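Local coordinates for protein ubiquinol-cytochrome C chaperone (Brucella abortus NCTC 8038, PDB 6RWT) that probably acts as an assembly chaperone of respiratory complex III, binding newly made cytochrome b as its mitochondrial homolog Cbp3 does, at residues L56-L68 / C155-A168. Numbering follows the deposited sequence.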
# COMPACT_ATOMS: atom_id res chain seq x y z
N LEU A 56 1.94 -2.31 2.67
CA LEU A 56 2.12 -3.77 2.83
C LEU A 56 3.16 -4.31 1.86
O LEU A 56 4.00 -5.14 2.24
CB LEU A 56 0.79 -4.52 2.69
CG LEU A 56 -0.08 -4.56 3.95
CD1 LEU A 56 -1.54 -4.86 3.61
CD2 LEU A 56 0.46 -5.58 4.95
N ALA A 57 3.13 -3.85 0.61
CA ALA A 57 4.13 -4.26 -0.39
C ALA A 57 5.56 -3.80 -0.03
O ALA A 57 6.50 -4.60 -0.07
CB ALA A 57 3.75 -3.75 -1.77
N LEU A 58 5.71 -2.53 0.31
CA LEU A 58 7.03 -1.98 0.68
C LEU A 58 7.60 -2.66 1.93
O LEU A 58 8.80 -2.96 1.98
CB LEU A 58 6.96 -0.46 0.89
CG LEU A 58 6.46 0.41 -0.28
CD1 LEU A 58 6.52 1.89 0.08
CD2 LEU A 58 7.20 0.15 -1.58
N HIS A 59 6.73 -2.89 2.92
CA HIS A 59 7.09 -3.57 4.17
C HIS A 59 7.66 -4.98 3.91
O HIS A 59 8.66 -5.37 4.53
CB HIS A 59 5.85 -3.60 5.08
CG HIS A 59 6.04 -4.32 6.38
ND1 HIS A 59 5.56 -5.59 6.59
CD2 HIS A 59 6.63 -3.94 7.54
CE1 HIS A 59 5.86 -5.97 7.82
NE2 HIS A 59 6.50 -4.99 8.42
N ARG A 60 7.05 -5.71 2.98
CA ARG A 60 7.56 -7.03 2.58
C ARG A 60 8.89 -6.97 1.81
O ARG A 60 9.77 -7.81 2.01
CB ARG A 60 6.51 -7.77 1.72
CG ARG A 60 7.01 -9.01 0.97
CD ARG A 60 7.45 -10.13 1.90
NE ARG A 60 7.94 -11.30 1.15
CZ ARG A 60 9.18 -11.47 0.68
NH1 ARG A 60 10.12 -10.54 0.88
NH2 ARG A 60 9.48 -12.58 0.02
N MET A 61 9.00 -5.99 0.91
CA MET A 61 10.14 -5.92 -0.02
C MET A 61 11.42 -5.35 0.59
O MET A 61 12.51 -5.70 0.12
CB MET A 61 9.76 -5.12 -1.27
CG MET A 61 8.74 -5.84 -2.14
SD MET A 61 8.18 -4.81 -3.52
CE MET A 61 6.76 -5.76 -4.03
N LYS A 62 11.31 -4.48 1.59
CA LYS A 62 12.50 -3.89 2.25
C LYS A 62 13.42 -4.97 2.82
O LYS A 62 12.98 -5.82 3.59
CB LYS A 62 12.10 -2.92 3.37
CG LYS A 62 13.16 -2.65 4.43
CD LYS A 62 12.71 -1.61 5.46
CE LYS A 62 13.19 -0.21 5.11
NZ LYS A 62 14.61 -0.00 5.49
N GLY A 63 14.69 -4.92 2.44
CA GLY A 63 15.66 -5.90 2.92
C GLY A 63 17.00 -5.74 2.23
O GLY A 63 17.41 -4.63 1.90
N GLU A 64 17.67 -6.87 2.00
CA GLU A 64 19.00 -6.90 1.38
C GLU A 64 19.02 -7.38 -0.08
O GLU A 64 20.08 -7.40 -0.70
CB GLU A 64 19.92 -7.79 2.23
CG GLU A 64 20.12 -7.30 3.66
CD GLU A 64 20.75 -5.92 3.74
OE1 GLU A 64 21.59 -5.59 2.88
OE2 GLU A 64 20.39 -5.15 4.66
N ASN A 65 17.86 -7.74 -0.63
CA ASN A 65 17.73 -8.24 -2.00
C ASN A 65 17.65 -7.04 -2.97
O ASN A 65 16.68 -6.27 -2.91
CB ASN A 65 16.48 -9.12 -2.08
CG ASN A 65 16.29 -9.81 -3.43
OD1 ASN A 65 16.30 -9.16 -4.48
ND2 ASN A 65 16.05 -11.11 -3.40
N PRO A 66 18.65 -6.88 -3.87
CA PRO A 66 18.61 -5.73 -4.81
C PRO A 66 17.38 -5.68 -5.71
O PRO A 66 16.86 -4.59 -5.97
CB PRO A 66 19.88 -5.93 -5.67
CG PRO A 66 20.76 -6.81 -4.87
CD PRO A 66 19.86 -7.69 -4.06
N ALA A 67 16.92 -6.84 -6.18
CA ALA A 67 15.74 -6.88 -7.06
C ALA A 67 14.46 -6.44 -6.33
O ALA A 67 13.65 -5.71 -6.91
CB ALA A 67 15.56 -8.27 -7.66
N LEU A 68 14.27 -6.88 -5.08
CA LEU A 68 13.10 -6.43 -4.31
C LEU A 68 13.21 -4.96 -3.86
O LEU A 68 12.20 -4.25 -3.85
CB LEU A 68 12.84 -7.34 -3.10
CG LEU A 68 12.42 -8.77 -3.42
CD1 LEU A 68 12.16 -9.55 -2.13
CD2 LEU A 68 11.20 -8.83 -4.32
N CYS A 155 -2.74 -10.53 5.30
CA CYS A 155 -1.99 -10.09 4.11
C CYS A 155 -0.46 -10.11 4.37
O CYS A 155 0.32 -10.52 3.50
CB CYS A 155 -2.43 -8.69 3.65
SG CYS A 155 -4.08 -8.57 2.89
N ARG A 156 -0.04 -9.65 5.55
CA ARG A 156 1.37 -9.67 5.92
C ARG A 156 1.90 -11.11 5.88
O ARG A 156 2.98 -11.36 5.30
CB ARG A 156 1.58 -9.04 7.31
CG ARG A 156 3.04 -8.83 7.74
CD ARG A 156 3.75 -10.08 8.27
NE ARG A 156 2.94 -10.81 9.23
CZ ARG A 156 2.85 -10.53 10.53
NH1 ARG A 156 3.54 -9.53 11.09
NH2 ARG A 156 2.06 -11.28 11.30
N ASP A 157 1.15 -12.03 6.47
CA ASP A 157 1.52 -13.45 6.50
C ASP A 157 1.64 -14.03 5.08
O ASP A 157 2.62 -14.68 4.76
CB ASP A 157 0.52 -14.27 7.33
CG ASP A 157 0.62 -13.98 8.84
OD1 ASP A 157 1.57 -13.31 9.29
OD2 ASP A 157 -0.28 -14.45 9.58
N CYS A 158 0.65 -13.76 4.24
CA CYS A 158 0.66 -14.24 2.85
C CYS A 158 1.85 -13.71 2.04
O CYS A 158 2.57 -14.47 1.39
CB CYS A 158 -0.65 -13.87 2.15
SG CYS A 158 -0.68 -14.20 0.37
N LEU A 159 2.06 -12.40 2.11
CA LEU A 159 3.18 -11.78 1.40
C LEU A 159 4.54 -12.36 1.83
O LEU A 159 5.40 -12.61 0.99
CB LEU A 159 3.16 -10.25 1.56
CG LEU A 159 2.05 -9.49 0.81
CD1 LEU A 159 1.94 -8.07 1.33
CD2 LEU A 159 2.25 -9.49 -0.70
N ARG A 160 4.70 -12.60 3.14
CA ARG A 160 5.96 -13.14 3.68
C ARG A 160 6.30 -14.53 3.14
O ARG A 160 7.47 -14.87 2.95
CB ARG A 160 5.89 -13.19 5.21
CG ARG A 160 7.19 -13.58 5.90
CD ARG A 160 7.18 -13.19 7.37
NE ARG A 160 6.07 -13.81 8.09
CZ ARG A 160 5.67 -13.49 9.33
NH1 ARG A 160 6.28 -12.53 10.04
NH2 ARG A 160 4.63 -14.13 9.86
N GLU A 161 5.26 -15.33 2.90
CA GLU A 161 5.44 -16.71 2.42
C GLU A 161 5.73 -16.82 0.92
O GLU A 161 6.19 -17.87 0.46
CB GLU A 161 4.21 -17.56 2.77
CG GLU A 161 4.09 -17.88 4.24
CD GLU A 161 3.07 -18.97 4.50
OE1 GLU A 161 1.91 -18.82 4.05
OE2 GLU A 161 3.42 -19.98 5.13
N ILE A 162 5.45 -15.76 0.15
CA ILE A 162 5.84 -15.73 -1.26
C ILE A 162 7.37 -15.66 -1.31
O ILE A 162 7.98 -14.87 -0.57
CB ILE A 162 5.21 -14.53 -2.03
CG1 ILE A 162 3.68 -14.55 -1.94
CG2 ILE A 162 5.62 -14.55 -3.50
CD1 ILE A 162 2.98 -13.30 -2.47
N SER A 163 8.01 -16.48 -2.15
CA SER A 163 9.47 -16.44 -2.29
C SER A 163 9.95 -15.09 -2.85
O SER A 163 9.22 -14.43 -3.61
CB SER A 163 9.98 -17.58 -3.17
OG SER A 163 9.66 -17.39 -4.54
N ASP A 164 11.15 -14.67 -2.47
CA ASP A 164 11.80 -13.49 -3.07
C ASP A 164 11.83 -13.58 -4.61
O ASP A 164 11.58 -12.58 -5.29
CB ASP A 164 13.24 -13.32 -2.54
CG ASP A 164 13.30 -12.77 -1.11
OD1 ASP A 164 12.26 -12.64 -0.42
OD2 ASP A 164 14.43 -12.47 -0.66
N GLU A 165 12.14 -14.77 -5.14
CA GLU A 165 12.20 -15.01 -6.59
C GLU A 165 10.84 -14.78 -7.28
O GLU A 165 10.77 -14.09 -8.30
CB GLU A 165 12.71 -16.44 -6.86
CG GLU A 165 12.84 -16.82 -8.34
CD GLU A 165 13.55 -18.15 -8.56
OE1 GLU A 165 14.28 -18.26 -9.57
OE2 GLU A 165 13.39 -19.08 -7.75
N ALA A 166 9.78 -15.35 -6.71
CA ALA A 166 8.44 -15.23 -7.29
C ALA A 166 7.93 -13.78 -7.22
O ALA A 166 7.32 -13.28 -8.17
CB ALA A 166 7.46 -16.16 -6.60
N LEU A 167 8.19 -13.11 -6.10
CA LEU A 167 7.75 -11.73 -5.91
C LEU A 167 8.45 -10.79 -6.89
O LEU A 167 7.81 -9.93 -7.50
CB LEU A 167 7.98 -11.28 -4.47
CG LEU A 167 7.39 -9.94 -4.04
CD1 LEU A 167 5.91 -9.81 -4.35
CD2 LEU A 167 7.64 -9.75 -2.55
N ALA A 168 9.75 -10.97 -7.07
CA ALA A 168 10.52 -10.16 -8.04
C ALA A 168 10.08 -10.38 -9.50
O ALA A 168 10.23 -9.48 -10.33
CB ALA A 168 12.00 -10.41 -7.88
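Arg60, near the C-terminal end of helix 43-61, reaches across to the link between helix 145-161 and helix 164-168, where it bonds to Leu159 and Ile162 by their carbonyls and to Asp164 by its carboxylate. With CG anti to the backbone N (chi1 167°) and a bend at chi2, its chain passes the backbone of Leu159 and presents the guanidinium edge to these acceptors. Arg60 NE donates to Leu159 O at 2.9 Å, coming from above the carbonyl plane, while Ile162 N approaches the same oxygen from the other face. Arg60 NH2 makes a straighter bond to Ile162 O (2.8 Å, 162°) and a salt bridge to Asp164 OD1 (2.8 Å), which it meets nearly along the C-O axis; guanidinium and carboxylate planes are turned 42° apart. All three acceptors lie close to the guanidinium plane, and Leu167 CD2 sits 3.9 Å above its centre, covering one face.

The carboxylate of Asp164 is bordered by the start of helix 66-89 and the residue that caps it as well: Leu68 CD1 lies against OD1, and Asn65 ND2 gives Asp164 OD2 a weak bond of 3.5 Å. Asn65 OD1 meanwhile accepts from Leu68 N, as Ser163 caps helix 164-168 through Ala166 N. Leu68 CD2 packs against Leu167 CG and Ala168 CB. Toward the other end, Leu56 lays CD1 on Cys155 CB (3.9 Å) and receives Leu159 CD1 at its CB and carbonyl; His59 meets Arg156 CG with its ring edge, NE2 being bonded to Asp120.

One arginine thus adds a second donor to Leu159 O, gives one to Ile162 O and probably balances the Asp164 charge, consistent with fixing the link against helix 43-61 in this all-helical chaperone, while mainly leucines, with Cys155 and Ala168, supply the apolar part.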